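Local coordinates for protein pseudopodium-enriched atypical kinase 1 (Homo sapiens, PDB 6BHC) that is a pseudokinase with a protein kinase fold that probably acts as a signalling scaffold rather than an active enzyme, at residues Q109-I117 / Q186-Y197. The protein carries 1 engineered substitution. Sequence-based numbering, arbitrary orientation.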
ATOM      1  N   GLN A 109      10.820 -32.459  13.205  1.00 67.97           N
ATOM      2  CA  GLN A 109      11.832 -32.177  12.192  1.00 72.03           C
ATOM      3  C   GLN A 109      11.385 -32.604  10.799  1.00 68.43           C
ATOM      4  O   GLN A 109      11.874 -32.051   9.806  1.00 67.50           O
ATOM      5  CB  GLN A 109      13.147 -32.867  12.559  1.00 83.89           C
ATOM      6  CG  GLN A 109      14.349 -32.465  11.721  1.00 99.29           C
ATOM      7  CD  GLN A 109      15.622 -33.147  12.183  1.00111.79           C
ATOM      8  OE1 GLN A 109      15.648 -33.786  13.236  1.00113.65           O
ATOM      9  NE2 GLN A 109      16.685 -33.020  11.397  1.00116.12           N
ATOM     10  N   SER A 110      10.464 -33.560  10.700  1.00 60.47           N
ATOM     11  CA  SER A 110       9.964 -34.018   9.410  1.00 62.49           C
ATOM     12  C   SER A 110       8.923 -33.085   8.806  1.00 54.14           C
ATOM     13  O   SER A 110       8.440 -33.358   7.703  1.00 67.39           O
ATOM     14  CB  SER A 110       9.375 -35.427   9.546  1.00 72.61           C
ATOM     15  OG  SER A 110       8.282 -35.443  10.447  1.00 72.49           O
ATOM     16  N   LEU A 111       8.571 -31.997   9.486  1.00 44.03           N
ATOM     17  CA  LEU A 111       7.551 -31.071   9.012  1.00 45.77           C
ATOM     18  C   LEU A 111       8.197 -29.845   8.384  1.00 48.24           C
ATOM     19  O   LEU A 111       9.191 -29.321   8.898  1.00 36.04           O
ATOM     20  CB  LEU A 111       6.637 -30.635  10.158  1.00 45.15           C
ATOM     21  CG  LEU A 111       6.088 -31.725  11.079  1.00 48.39           C
ATOM     22  CD1 LEU A 111       5.313 -31.101  12.229  1.00 39.97           C
ATOM     23  CD2 LEU A 111       5.214 -32.696  10.302  1.00 49.87           C
ATOM     24  N   ALA A 112       7.628 -29.390   7.270  1.00 32.20           N
ATOM     25  CA  ALA A 112       8.052 -28.125   6.690  1.00 36.52           C
ATOM     26  C   ALA A 112       7.740 -26.986   7.653  1.00 35.82           C
ATOM     27  O   ALA A 112       6.818 -27.068   8.468  1.00 35.06           O
ATOM     28  CB  ALA A 112       7.361 -27.892   5.347  1.00 32.78           C
ATOM     29  N   VAL A 113       8.528 -25.911   7.556  1.00 29.49           N
ATOM     30  CA  VAL A 113       8.404 -24.821   8.512  1.00 28.08           C
ATOM     31  C   VAL A 113       7.017 -24.192   8.413  1.00 30.44           C
ATOM     32  O   VAL A 113       6.400 -24.138   7.342  1.00 29.23           O
ATOM     33  CB  VAL A 113       9.506 -23.768   8.296  1.00 32.88           C
ATOM     34  CG1 VAL A 113      10.880 -24.392   8.502  1.00 33.42           C
ATOM     35  CG2 VAL A 113       9.398 -23.155   6.909  1.00 42.33           C
ATOM     36  N   HIS A 114       6.514 -23.730   9.555  1.00 25.72           N
ATOM     37  CA  HIS A 114       5.210 -23.092   9.621  1.00 24.68           C
ATOM     38  C   HIS A 114       5.252 -22.010  10.688  1.00 23.89           C
ATOM     39  O   HIS A 114       5.939 -22.144  11.702  1.00 29.54           O
ATOM     40  CB  HIS A 114       4.099 -24.101   9.929  1.00 24.72           C
ATOM     41  CG  HIS A 114       2.721 -23.550   9.752  1.00 27.46           C
ATOM     42  ND1 HIS A 114       2.065 -22.846  10.739  1.00 28.12           N
ATOM     43  CD2 HIS A 114       1.871 -23.598   8.699  1.00 28.81           C
ATOM     44  CE1 HIS A 114       0.873 -22.485  10.303  1.00 28.08           C
ATOM     45  NE2 HIS A 114       0.729 -22.930   9.067  1.00 27.49           N
ATOM     46  N   PHE A 115       4.492 -20.940  10.445  1.00 29.89           N
ATOM     47  CA  PHE A 115       4.512 -19.773  11.322  1.00 22.72           C
ATOM     48  C   PHE A 115       4.104 -20.118  12.751  1.00 27.96           C
ATOM     49  O   PHE A 115       4.589 -19.494  13.702  1.00 24.76           O
ATOM     50  CB  PHE A 115       3.592 -18.698  10.739  1.00 22.71           C
ATOM     51  CG  PHE A 115       3.650 -17.377  11.450  1.00 22.02           C
ATOM     52  CD1 PHE A 115       4.743 -16.538  11.298  1.00 22.44           C
ATOM     53  CD2 PHE A 115       2.592 -16.956  12.241  1.00 24.42           C
ATOM     54  CE1 PHE A 115       4.788 -15.315  11.939  1.00 24.17           C
ATOM     55  CE2 PHE A 115       2.633 -15.735  12.885  1.00 22.18           C
ATOM     56  CZ  PHE A 115       3.731 -14.912  12.730  1.00 23.77           C
ATOM     57  N   ASN A 116       3.231 -21.112  12.925  1.00 24.37           N
ATOM     58  CA  ASN A 116       2.662 -21.436  14.227  1.00 22.76           C
ATOM     59  C   ASN A 116       3.152 -22.775  14.770  1.00 23.43           C
ATOM     60  O   ASN A 116       2.543 -23.324  15.694  1.00 25.67           O
ATOM     61  CB  ASN A 116       1.136 -21.422  14.145  1.00 22.63           C
ATOM     62  CG  ASN A 116       0.596 -20.089  13.675  1.00 22.12           C
ATOM     63  OD1 ASN A 116       0.035 -19.984  12.585  1.00 23.38           O
ATOM     64  ND2 ASN A 116       0.765 -19.059  14.495  1.00 23.80           N
ATOM     65  N   ILE A 117       4.236 -23.313  14.220  1.00 25.52           N
ATOM     66  CA  ILE A 117       4.820 -24.561  14.693  1.00 26.13           C
ATOM     67  C   ILE A 117       6.280 -24.303  15.033  1.00 31.29           C
ATOM     68  O   ILE A 117       6.989 -23.616  14.287  1.00 24.89           O
ATOM     69  CB  ILE A 117       4.674 -25.692  13.652  1.00 32.90           C
ATOM     70  CG1 ILE A 117       3.192 -25.957  13.376  1.00 28.38           C
ATOM     71  CG2 ILE A 117       5.364 -26.967  14.130  1.00 26.40           C
ATOM     72  CD1 ILE A 117       2.932 -27.127  12.462  1.00 34.06           C
ATOM     73  N   GLN A 186      -4.737 -19.068  15.026  1.00 13.04           N
ATOM     74  CA  GLN A 186      -3.371 -19.499  14.744  1.00 17.68           C
ATOM     75  C   GLN A 186      -3.175 -20.971  15.083  1.00 22.48           C
ATOM     76  O   GLN A 186      -2.443 -21.681  14.384  1.00 30.15           O
ATOM     77  CB  GLN A 186      -2.377 -18.637  15.517  1.00 21.10           C
ATOM     78  CG  GLN A 186      -2.436 -17.161  15.175  1.00 23.31           C
ATOM     79  CD  GLN A 186      -1.422 -16.351  15.952  1.00 25.37           C
ATOM     80  OE1 GLN A 186      -0.213 -16.526  15.793  1.00 22.49           O
ATOM     81  NE2 GLN A 186      -1.909 -15.465  16.809  1.00 19.22           N
ATOM     82  N   LEU A 187      -3.819 -21.446  16.153  1.00 19.08           N
ATOM     83  CA  LEU A 187      -3.733 -22.860  16.504  1.00 19.81           C
ATOM     84  C   LEU A 187      -4.311 -23.730  15.398  1.00 18.39           C
ATOM     85  O   LEU A 187      -3.712 -24.739  15.007  1.00 22.13           O
ATOM     86  CB  LEU A 187      -4.456 -23.119  17.826  1.00 18.60           C
ATOM     87  CG  LEU A 187      -4.561 -24.587  18.251  1.00 28.38           C
ATOM     88  CD1 LEU A 187      -3.180 -25.200  18.441  1.00 18.99           C
ATOM     89  CD2 LEU A 187      -5.392 -24.730  19.520  1.00 24.85           C
ATOM     90  N   CYS A 188      -5.482 -23.353  14.877  1.00 11.83           N
ATOM     91  CA  CYS A 188      -6.086 -24.121  13.794  1.00 22.98           C
ATOM     92  C   CYS A 188      -5.192 -24.133  12.561  1.00 17.82           C
ATOM     93  O   CYS A 188      -5.113 -25.146  11.856  1.00 20.80           O
ATOM     94  CB  CYS A 188      -7.469 -23.558  13.461  1.00 25.88           C
ATOM     95  SG  CYS A 188      -8.667 -23.756  14.805  1.00 34.38           S
ATOM     96  N   SER A 189      -4.503 -23.022  12.293  1.00 14.61           N
ATOM     97  CA  SER A 189      -3.588 -22.975  11.157  0.59 18.80           C
ATOM     98  C   SER A 189      -2.463 -23.990  11.317  1.00 19.77           C
ATOM     99  O   SER A 189      -2.134 -24.723  10.378  1.00 20.75           O
ATOM    100  CB  SER A 189      -3.025 -21.563  10.995  0.59 18.71           C
ATOM    101  OG  SER A 189      -4.057 -20.632  10.716  0.59 30.45           O
ATOM    102  N   GLY A 190      -1.862 -24.048  12.507  1.00 18.18           N
ATOM    103  CA  GLY A 190      -0.801 -25.014  12.740  1.00 13.67           C
ATOM    104  C   GLY A 190      -1.300 -26.446  12.726  1.00 18.58           C
ATOM    105  O   GLY A 190      -0.616 -27.344  12.228  1.00 23.63           O
ATOM    106  N   LEU A 191      -2.497 -26.682  13.271  1.00 18.04           N
ATOM    107  CA  LEU A 191      -3.070 -28.023  13.232  1.00 22.77           C
ATOM    108  C   LEU A 191      -3.446 -28.421  11.811  1.00 20.65           C
ATOM    109  O   LEU A 191      -3.319 -29.591  11.435  1.00 29.53           O
ATOM    110  CB  LEU A 191      -4.289 -28.105  14.152  1.00 25.54           C
ATOM    111  CG  LEU A 191      -4.017 -27.975  15.652  1.00 30.76           C
ATOM    112  CD1 LEU A 191      -5.319 -28.026  16.436  1.00 27.85           C
ATOM    113  CD2 LEU A 191      -3.058 -29.062  16.121  1.00 28.97           C
ATOM    114  N   GLU A 192      -3.910 -27.461  11.008  1.00 32.66           N
ATOM    115  CA  GLU A 192      -4.189 -27.738   9.603  1.00 30.26           C
ATOM    116  C   GLU A 192      -2.917 -28.115   8.853  1.00 34.70           C
ATOM    117  O   GLU A 192      -2.970 -28.867   7.874  1.00 27.37           O
ATOM    118  CB  GLU A 192      -4.854 -26.519   8.962  1.00 34.14           C
ATOM    119  CG  GLU A 192      -5.408 -26.746   7.567  1.00 59.40           C
ATOM    120  CD  GLU A 192      -6.017 -25.486   6.973  1.00 72.00           C
ATOM    121  OE1 GLU A 192      -5.540 -24.380   7.304  1.00 70.37           O
ATOM    122  OE2 GLU A 192      -6.976 -25.604   6.181  1.00 74.86           O
ATOM    123  N   HIS A 193      -1.767 -27.608   9.303  1.00 23.53           N
ATOM    124  CA  HIS A 193      -0.487 -27.965   8.705  1.00 26.06           C
ATOM    125  C   HIS A 193      -0.116 -29.420   8.962  1.00 29.28           C
ATOM    126  O   HIS A 193       0.640 -30.002   8.179  1.00 32.25           O
ATOM    127  CB  HIS A 193       0.608 -27.039   9.245  1.00 21.72           C
ATOM    128  CG  HIS A 193       1.925 -27.175   8.548  1.00 24.62           C
ATOM    129  ND1 HIS A 193       2.142 -26.709   7.269  1.00 25.55           N
ATOM    130  CD2 HIS A 193       3.099 -27.710   8.958  1.00 22.17           C
ATOM    131  CE1 HIS A 193       3.392 -26.957   6.919  1.00 22.00           C
ATOM    132  NE2 HIS A 193       3.994 -27.563   7.926  1.00 17.84           N
ATOM    133  N   LEU A 194      -0.640 -30.022  10.032  1.00 21.35           N
ATOM    134  CA  LEU A 194      -0.303 -31.402  10.360  1.00 23.55           C
ATOM    135  C   LEU A 194      -1.096 -32.418   9.550  1.00 27.33           C
ATOM    136  O   LEU A 194      -0.661 -33.569   9.433  1.00 29.29           O
ATOM    137  CB  LEU A 194      -0.535 -31.666  11.850  1.00 21.49           C
ATOM    138  CG  LEU A 194       0.144 -30.743  12.863  1.00 28.38           C
ATOM    139  CD1 LEU A 194      -0.172 -31.187  14.287  1.00 29.21           C
ATOM    140  CD2 LEU A 194       1.643 -30.697  12.634  1.00 26.01           C
ATOM    141  N   LYS A 195      -2.238 -32.020   8.990  1.00 19.37           N
ATOM    142  CA  LYS A 195      -3.123 -32.985   8.339  1.00 23.69           C
ATOM    143  C   LYS A 195      -2.492 -33.671   7.134  1.00 33.01           C
ATOM    144  O   LYS A 195      -2.617 -34.904   7.026  1.00 30.22           O
ATOM    145  CB  LYS A 195      -4.442 -32.299   7.966  1.00 23.68           C
ATOM    146  CG  LYS A 195      -5.132 -31.629   9.139  1.00 26.34           C
ATOM    147  CD  LYS A 195      -5.380 -32.614  10.269  1.00 41.50           C
ATOM    148  CE  LYS A 195      -6.043 -31.935  11.459  1.00 46.76           C
ATOM    149  NZ  LYS A 195      -6.291 -32.890  12.577  1.00 53.23           N
ATOM    150  N   PRO A 196      -1.828 -32.977   6.202  1.00 32.70           N
ATOM    151  CA  PRO A 196      -1.222 -33.699   5.069  1.00 34.57           C
ATOM    152  C   PRO A 196      -0.115 -34.655   5.479  1.00 32.65           C
ATOM    153  O   PRO A 196       0.223 -35.559   4.705  1.00 33.06           O
ATOM    154  CB  PRO A 196      -0.688 -32.570   4.174  1.00 31.76           C
ATOM    155  CG  PRO A 196      -1.479 -31.373   4.562  1.00 27.81           C
ATOM    156  CD  PRO A 196      -1.689 -31.519   6.036  1.00 21.97           C
ATOM    157  N   TYR A 197       0.462 -34.487   6.667  1.00 22.72           N
ATOM    158  CA  TYR A 197       1.425 -35.440   7.201  1.00 28.83           C
ATOM    159  C   TYR A 197       0.766 -36.574   7.973  1.00 36.82           C
ATOM    160  O   TYR A 197       1.458 -37.523   8.354  1.00 33.04           O
ATOM    161  CB  TYR A 197       2.429 -34.730   8.120  1.00 30.91           C
ATOM    162  CG  TYR A 197       3.319 -33.729   7.422  1.00 34.26           C
ATOM    163  CD1 TYR A 197       4.461 -34.138   6.745  1.00 37.72           C
ATOM    164  CD2 TYR A 197       3.024 -32.372   7.447  1.00 35.26           C
ATOM    165  CE1 TYR A 197       5.280 -33.226   6.107  1.00 41.79           C
ATOM    166  CE2 TYR A 197       3.838 -31.451   6.815  1.00 30.23           C
ATOM    167  CZ  TYR A 197       4.963 -31.884   6.145  1.00 36.96           C
ATOM    168  OH  TYR A 197       5.776 -30.973   5.511  1.00 40.18           O
TER
HETATM  169  O   HOH W   1      -1.993 -23.937   7.599  1.00 33.21           O
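Ile-117 CD1 and Leu-111 CD1 both come to rest on Leu-194 CD2, the former at 3.8 Å, making a small aliphatic centre suited to branched side chains. Leu-111 forks here: its other methyl, CD2, lies over one face of the Tyr-197 ring as a CH-pi contact, 3.7 Å from the ring centroid. Ile-117 CD1 also reaches His-193 CD2 and lies 3.6 Å from Gly-190 O.

Next to this core two histidines run antiparallel. In both, CG is anti to the backbone N (chi1 near 180°), which swings each ring across the other residue's CB, so that each CB sits over the partner ring's face as a CH-pi contact; the planes are inclined at 43°. His-114 ND1 accepts the N-H of Asn-116 at 3.0 Å, fixing that ring, while a water joins its NE2 to Ser-189 O.

At the polar edge, His-193 NE2 donates to Ala-112 O at 2.9 Å, from above the carbonyl plane, and Ala-112 N-H donates to Tyr-197 OH in a nearly straight bond (165°). A leucine in place of His-193 would probably leave Ala-112 O without this donor and His-114 without its flat partner. Farther along, Asn-116 ND2 makes a weak bond to Gln-186 OE1.

Asn-116 ND2 also bonds Leu-238 O, and Gln-186 bonds Leu-238 N through OE1 and Thr-236 O through NE2, reaching strand 237-240 and the residue just before it. As in protein kinases, the alphaC-beta4 loop, here before strand 123-128, is thus tied to the alphaE helix of the C-lobe, 173-194, whose far side packs on helices 277-289 and 343-354.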